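Local coordinates for uncharacterized protein (Thermus thermophilus, PDB 2DBS), which is of unknown function but folds as a small alpha/beta domain whose sheet continues into a second copy of the chain, at residues B[13-18]-B[71-76]; B[32-37]-B[64-69]. All blocks are in the same frame, centred on the assembly; numbering follows the deposited sequence.

Contact 1. Residues B[13-18]-B[71-76]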
loop_
_atom_site.group_PDB
_atom_site.type_symbol
_atom_site.label_atom_id
_atom_site.label_comp_id
_atom_site.label_asym_id
_atom_site.label_seq_id
_atom_site.Cartn_x
_atom_site.Cartn_y
_atom_site.Cartn_z
ATOM N N GLY B 13 12.482 -11.971 3.016
ATOM C CA GLY B 13 13.548 -12.681 2.349
ATOM C C GLY B 13 13.249 -12.697 0.869
ATOM O O GLY B 13 14.088 -12.282 0.066
ATOM N N VAL B 14 12.048 -13.155 0.514
ATOM C CA VAL B 14 11.635 -13.238 -0.890
ATOM C C VAL B 14 11.739 -11.885 -1.570
ATOM O O VAL B 14 12.030 -11.807 -2.766
ATOM C CB VAL B 14 10.191 -13.745 -1.026
ATOM C CG1 VAL B 14 9.865 -13.969 -2.509
ATOM C CG2 VAL B 14 10.013 -15.018 -0.221
ATOM N N LEU B 15 11.510 -10.826 -0.798
ATOM C CA LEU B 15 11.586 -9.463 -1.317
ATOM C C LEU B 15 13.006 -9.099 -1.722
ATOM O O LEU B 15 13.220 -8.558 -2.799
ATOM C CB LEU B 15 11.079 -8.466 -0.277
ATOM C CG LEU B 15 11.104 -6.999 -0.699
ATOM C CD1 LEU B 15 10.070 -6.701 -1.781
ATOM C CD2 LEU B 15 10.816 -6.164 0.509
HETATM N N MSE B 16 13.983 -9.400 -0.872
HETATM C CA MSE B 16 15.362 -9.067 -1.216
HETATM C C MSE B 16 15.918 -9.862 -2.400
HETATM O O MSE B 16 16.764 -9.352 -3.136
HETATM C CB MSE B 16 16.301 -9.203 -0.006
HETATM C CG MSE B 16 17.715 -8.606 -0.265
HETATM SE SE MSE B 16 17.806 -6.716 -1.009
HETATM C CE MSE B 16 16.052 -6.064 -0.449
ATOM N N GLN B 17 15.456 -11.094 -2.592
ATOM C CA GLN B 17 15.913 -11.882 -3.736
ATOM C C GLN B 17 15.562 -11.114 -5.007
ATOM O O GLN B 17 16.344 -11.073 -5.959
ATOM C CB GLN B 17 15.253 -13.263 -3.732
ATOM C CG GLN B 17 15.650 -14.070 -2.504
ATOM C CD GLN B 17 15.136 -15.486 -2.533
ATOM O OE1 GLN B 17 15.324 -16.189 -3.523
ATOM N NE2 GLN B 17 14.497 -15.923 -1.443
ATOM N N TYR B 18 14.384 -10.489 -4.994
ATOM C CA TYR B 18 13.901 -9.680 -6.110
ATOM C C TYR B 18 14.670 -8.369 -6.195
ATOM O O TYR B 18 15.128 -7.975 -7.259
ATOM C CB TYR B 18 12.417 -9.378 -5.928
ATOM C CG TYR B 18 11.480 -10.397 -6.536
ATOM C CD1 TYR B 18 11.086 -10.297 -7.871
ATOM C CD2 TYR B 18 10.963 -11.447 -5.773
ATOM C CE1 TYR B 18 10.188 -11.223 -8.428
ATOM C CE2 TYR B 18 10.074 -12.371 -6.327
ATOM C CZ TYR B 18 9.692 -12.251 -7.651
ATOM O OH TYR B 18 8.821 -13.154 -8.208
ATOM N N GLY B 71 2.520 -15.060 -1.734
ATOM C CA GLY B 71 3.874 -15.157 -1.238
ATOM C C GLY B 71 4.979 -14.505 -2.021
ATOM O O GLY B 71 6.144 -14.817 -1.794
ATOM N N ARG B 72 4.649 -13.610 -2.941
ATOM C CA ARG B 72 5.700 -12.939 -3.692
ATOM C C ARG B 72 5.353 -11.470 -3.909
ATOM O O ARG B 72 4.183 -11.090 -3.863
ATOM C CB ARG B 72 5.976 -13.692 -5.017
ATOM C CG ARG B 72 5.298 -13.198 -6.291
ATOM C CD ARG B 72 3.794 -13.508 -6.347
ATOM N NE ARG B 72 3.474 -14.915 -6.101
ATOM C CZ ARG B 72 3.924 -15.943 -6.821
ATOM N NH1 ARG B 72 4.727 -15.740 -7.861
ATOM N NH2 ARG B 72 3.572 -17.180 -6.484
ATOM N N PRO B 73 6.367 -10.611 -4.074
ATOM C CA PRO B 73 6.076 -9.191 -4.290
ATOM C C PRO B 73 5.503 -8.950 -5.672
ATOM O O PRO B 73 5.961 -9.533 -6.653
ATOM C CB PRO B 73 7.435 -8.516 -4.090
ATOM C CG PRO B 73 8.412 -9.604 -4.436
ATOM C CD PRO B 73 7.798 -10.819 -3.798
ATOM N N ILE B 74 4.485 -8.096 -5.732
ATOM C CA ILE B 74 3.823 -7.751 -6.987
ATOM C C ILE B 74 4.051 -6.259 -7.330
ATOM O O ILE B 74 4.105 -5.885 -8.497
ATOM C CB ILE B 74 2.302 -8.099 -6.912
ATOM C CG1 ILE B 74 2.140 -9.598 -6.689
ATOM C CG2 ILE B 74 1.603 -7.734 -8.188
ATOM C CD1 ILE B 74 2.793 -10.434 -7.768
ATOM N N ARG B 75 4.215 -5.416 -6.319
ATOM C CA ARG B 75 4.461 -4.008 -6.573
ATOM C C ARG B 75 5.030 -3.285 -5.357
ATOM O O ARG B 75 4.766 -3.672 -4.225
ATOM C CB ARG B 75 3.168 -3.326 -7.034
ATOM C CG ARG B 75 3.273 -1.818 -7.131
ATOM C CD ARG B 75 1.974 -1.208 -7.591
ATOM N NE ARG B 75 1.789 -1.325 -9.029
ATOM C CZ ARG B 75 0.654 -1.043 -9.660
ATOM N NH1 ARG B 75 -0.401 -0.628 -8.977
ATOM N NH2 ARG B 75 0.573 -1.179 -10.981
ATOM N N LEU B 76 5.820 -2.242 -5.609
ATOM C CA LEU B 76 6.424 -1.438 -4.555
ATOM C C LEU B 76 5.941 0.021 -4.680
ATOM O O LEU B 76 5.999 0.599 -5.761
ATOM C CB LEU B 76 7.955 -1.478 -4.658
ATOM C CG LEU B 76 8.792 -2.766 -4.588
ATOM C CD1 LEU B 76 10.229 -2.363 -4.424
ATOM C CD2 LEU B 76 8.421 -3.641 -3.411
HETATM O O HOH W 1 6.381 -11.163 -8.712
#

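Contact 2. Residues B[32-37]-B[64-69]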
loop_
_atom_site.group_PDB
_atom_site.type_symbol
_atom_site.label_atom_id
_atom_site.label_comp_id
_atom_site.label_asym_id
_atom_site.label_seq_id
_atom_site.Cartn_x
_atom_site.Cartn_y
_atom_site.Cartn_z
ATOM N N TYR B 32 15.285 3.619 4.497
ATOM C CA TYR B 32 13.819 3.488 4.462
ATOM C C TYR B 32 13.311 2.426 5.447
ATOM O O TYR B 32 14.081 1.616 5.983
ATOM C CB TYR B 32 13.326 3.112 3.054
ATOM C CG TYR B 32 13.851 1.773 2.608
ATOM C CD1 TYR B 32 15.020 1.683 1.850
ATOM C CD2 TYR B 32 13.256 0.588 3.047
ATOM C CE1 TYR B 32 15.593 0.444 1.551
ATOM C CE2 TYR B 32 13.821 -0.654 2.756
ATOM C CZ TYR B 32 14.993 -0.720 2.008
ATOM O OH TYR B 32 15.585 -1.940 1.731
ATOM N N ARG B 33 11.997 2.446 5.668
ATOM C CA ARG B 33 11.317 1.495 6.554
ATOM C C ARG B 33 10.383 0.685 5.661
ATOM O O ARG B 33 9.455 1.216 5.067
ATOM C CB ARG B 33 10.504 2.216 7.645
ATOM C CG ARG B 33 11.330 3.177 8.496
ATOM C CD ARG B 33 10.778 3.340 9.905
ATOM N NE ARG B 33 11.667 4.129 10.769
ATOM C CZ ARG B 33 12.831 3.707 11.268
ATOM N NH1 ARG B 33 13.282 2.482 10.999
ATOM N NH2 ARG B 33 13.545 4.513 12.046
ATOM N N LEU B 34 10.650 -0.608 5.569
ATOM C CA LEU B 34 9.880 -1.485 4.728
ATOM C C LEU B 34 8.592 -2.006 5.348
ATOM O O LEU B 34 8.613 -2.670 6.377
ATOM C CB LEU B 34 10.743 -2.668 4.332
ATOM C CG LEU B 34 10.046 -3.691 3.454
ATOM C CD1 LEU B 34 10.167 -3.244 2.007
ATOM C CD2 LEU B 34 10.679 -5.063 3.668
ATOM N N VAL B 35 7.464 -1.720 4.711
ATOM C CA VAL B 35 6.192 -2.207 5.203
ATOM C C VAL B 35 5.722 -3.262 4.209
ATOM O O VAL B 35 5.355 -2.939 3.079
ATOM C CB VAL B 35 5.148 -1.073 5.289
ATOM C CG1 VAL B 35 3.952 -1.546 6.066
ATOM C CG2 VAL B 35 5.765 0.161 5.943
ATOM N N LEU B 36 5.768 -4.523 4.635
ATOM C CA LEU B 36 5.357 -5.654 3.811
ATOM C C LEU B 36 3.877 -5.941 3.979
ATOM O O LEU B 36 3.458 -6.346 5.040
ATOM C CB LEU B 36 6.120 -6.919 4.211
ATOM C CG LEU B 36 7.411 -7.401 3.554
ATOM C CD1 LEU B 36 7.228 -8.873 3.189
ATOM C CD2 LEU B 36 7.744 -6.585 2.323
ATOM N N LEU B 37 3.079 -5.765 2.934
ATOM C CA LEU B 37 1.651 -6.038 3.058
ATOM C C LEU B 37 1.115 -7.174 2.195
ATOM O O LEU B 37 0.802 -6.986 1.019
ATOM C CB LEU B 37 0.823 -4.784 2.769
ATOM C CG LEU B 37 1.018 -3.601 3.697
ATOM C CD1 LEU B 37 0.030 -2.530 3.311
ATOM C CD2 LEU B 37 0.832 -4.007 5.135
ATOM N N VAL B 64 8.392 2.287 2.538
ATOM C CA VAL B 64 8.416 1.555 1.292
ATOM C C VAL B 64 7.405 0.436 1.485
ATOM O O VAL B 64 7.560 -0.392 2.371
ATOM C CB VAL B 64 9.816 0.963 0.997
ATOM C CG1 VAL B 64 9.745 0.014 -0.217
ATOM C CG2 VAL B 64 10.822 2.103 0.750
ATOM N N TYR B 65 6.352 0.443 0.673
ATOM C CA TYR B 65 5.324 -0.572 0.752
ATOM C C TYR B 65 5.570 -1.632 -0.294
ATOM O O TYR B 65 5.720 -1.312 -1.454
ATOM C CB TYR B 65 3.944 0.050 0.515
ATOM C CG TYR B 65 3.320 0.603 1.766
ATOM C CD1 TYR B 65 3.738 1.821 2.295
ATOM C CD2 TYR B 65 2.383 -0.149 2.484
ATOM C CE1 TYR B 65 3.247 2.274 3.520
ATOM C CE2 TYR B 65 1.893 0.287 3.694
ATOM C CZ TYR B 65 2.328 1.492 4.210
ATOM O OH TYR B 65 1.871 1.905 5.431
ATOM N N ALA B 66 5.599 -2.893 0.123
ATOM C CA ALA B 66 5.803 -3.998 -0.783
ATOM C C ALA B 66 4.523 -4.803 -0.766
ATOM O O ALA B 66 4.253 -5.517 0.195
ATOM C CB ALA B 66 6.957 -4.839 -0.307
ATOM N N LEU B 67 3.721 -4.669 -1.820
ATOM C CA LEU B 67 2.446 -5.392 -1.923
ATOM C C LEU B 67 2.686 -6.810 -2.420
ATOM O O LEU B 67 3.190 -7.012 -3.518
ATOM C CB LEU B 67 1.478 -4.668 -2.855
ATOM C CG LEU B 67 1.047 -3.257 -2.433
ATOM C CD1 LEU B 67 0.194 -2.612 -3.523
ATOM C CD2 LEU B 67 0.274 -3.327 -1.129
ATOM N N PHE B 68 2.316 -7.776 -1.586
ATOM C CA PHE B 68 2.515 -9.183 -1.854
ATOM C C PHE B 68 1.268 -9.934 -2.243
ATOM O O PHE B 68 0.171 -9.625 -1.788
ATOM C CB PHE B 68 3.115 -9.871 -0.619
ATOM C CG PHE B 68 4.600 -9.668 -0.468
ATOM C CD1 PHE B 68 5.128 -8.402 -0.235
ATOM C CD2 PHE B 68 5.475 -10.741 -0.608
ATOM C CE1 PHE B 68 6.486 -8.218 -0.152
ATOM C CE2 PHE B 68 6.839 -10.560 -0.525
ATOM C CZ PHE B 68 7.347 -9.300 -0.298
ATOM N N LEU B 69 1.458 -10.936 -3.092
ATOM C CA LEU B 69 0.396 -11.825 -3.545
ATOM C C LEU B 69 0.988 -13.227 -3.628
ATOM O O LEU B 69 2.110 -13.401 -4.117
ATOM C CB LEU B 69 -0.118 -11.435 -4.925
ATOM C CG LEU B 69 -1.530 -10.865 -4.960
ATOM C CD1 LEU B 69 -2.006 -10.840 -6.397
ATOM C CD2 LEU B 69 -2.455 -11.709 -4.085
#

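Contact 1. Residues B[13-18]-B[71-76]
Gly71 O is the first atom of the strand side to meet the helix: Val14 CG1 rests against it at 3.9 Å. This methyl stands anti to the backbone N (chi1 -173°), which puts it between the turn and the proline that follows. At Arg72 the contact is slight, with Tyr18 OH 4.0 Å from Arg72 CG; farther out the chain bends off and NH2 bonds to Gln70 O. Pro73 makes the largest share of the contact. Its CG sits over one face of the Tyr18 ring, 3.8 Å from the centroid and 28° off the normal, a CH-pi contact, while its CD meets Val14 CG1 at 4.0 Å and its CB touches Leu15 CD1. The polar end of the tyrosine is tied in by a water that donates to Pro73 O at 2.7 Å and is also hydrogen-bonded to Tyr18 OH at 3.2 Å. An alanine in place of Tyr18 would probably leave Pro73 CG and CD without the ring that covers them and the bridging water without its hydroxyl partner. Helix 8-20 packs on one face of the sheet, and the axes of segments 13-18 and 72-76 cross at -60°. Ile74 and Arg75 both face Leu67 of the neighbouring strand, a classic beta bulge, and the extra residue lets Pro73 and Leu76 both point at the helix. Arg75 makes a weak hydrogen bond to Tyr65 and a long, weak ion pair with Glu82, both of the second subunit. At Leu76 the strand meets the helix again, CD2 lying 3.8 Å from Leu15 CD1.

Contact 2. Residues B[32-37]-B[64-69]
Val64 O accepts the shortest bond of this strand pair, from Val35 N at 2.7 Å and nearly straight (173° at the hydrogen), and Leu34 CA adds a C-H...O contact to the same oxygen. Val35 O is shared likewise: Ala66 N donates to it at 3.0 Å, and Tyr65 CA approaches it at 3.3 Å. The pattern continues with Leu37 N to Ala66 O and Phe68 N to Leu37 O. The strands are parallel neighbours, the two ends of a beta-alpha-beta crossover through helix 42-53, and that helix covers the face bearing Val35, Leu37 and Tyr65. On this face the Val35 and Tyr65 side chains lie side by side, with Val35 CB 3.9 Å from the ring centroid and over its centre; Val35 CG1, anti to the backbone N (chi1 -168°), meets Tyr65 CE2. Leu37 CD1 comes to the same ring at its edge, in plane, 3.4 Å from CE2, so the tyrosine is held on a face and a rim at once. The other face, toward helix 8-20, is built from Leu34, Leu36, Val64, Ala66 and Phe68. Leu36 CD1 lies over the Phe68 ring, 3.8 Å from its centroid, while its CD2 presses on Ala66 CB at 3.3 Å, tighter than usual for two carbons. Just ahead of strand 33-38, Tyr32 CB packs against Val64 CG2 at 3.5 Å.

In the fold
The centres of the two contacts lie about 9 Å apart; both reach one mixed sheet, three-stranded within this chain and ordered 33-38, 63-69, 72-79. Contact 2 is nested along the chain inside the loop that contact 1 closes: helix 8-20 comes first, then the crossover, then the hairpin to strand 72-79. Strand 63-69 is the central strand, bonded to its partner on each flank. The contacts also meet through the helix, where Leu15 reaches Leu34. Helix 8-20 covers the sheet on the Leu34 and Leu36 side, helix 42-53 on the Val35 and Leu37 side, and strand 72-79 pairs antiparallel with a strand of the second subunit, carrying the sheet across the interface.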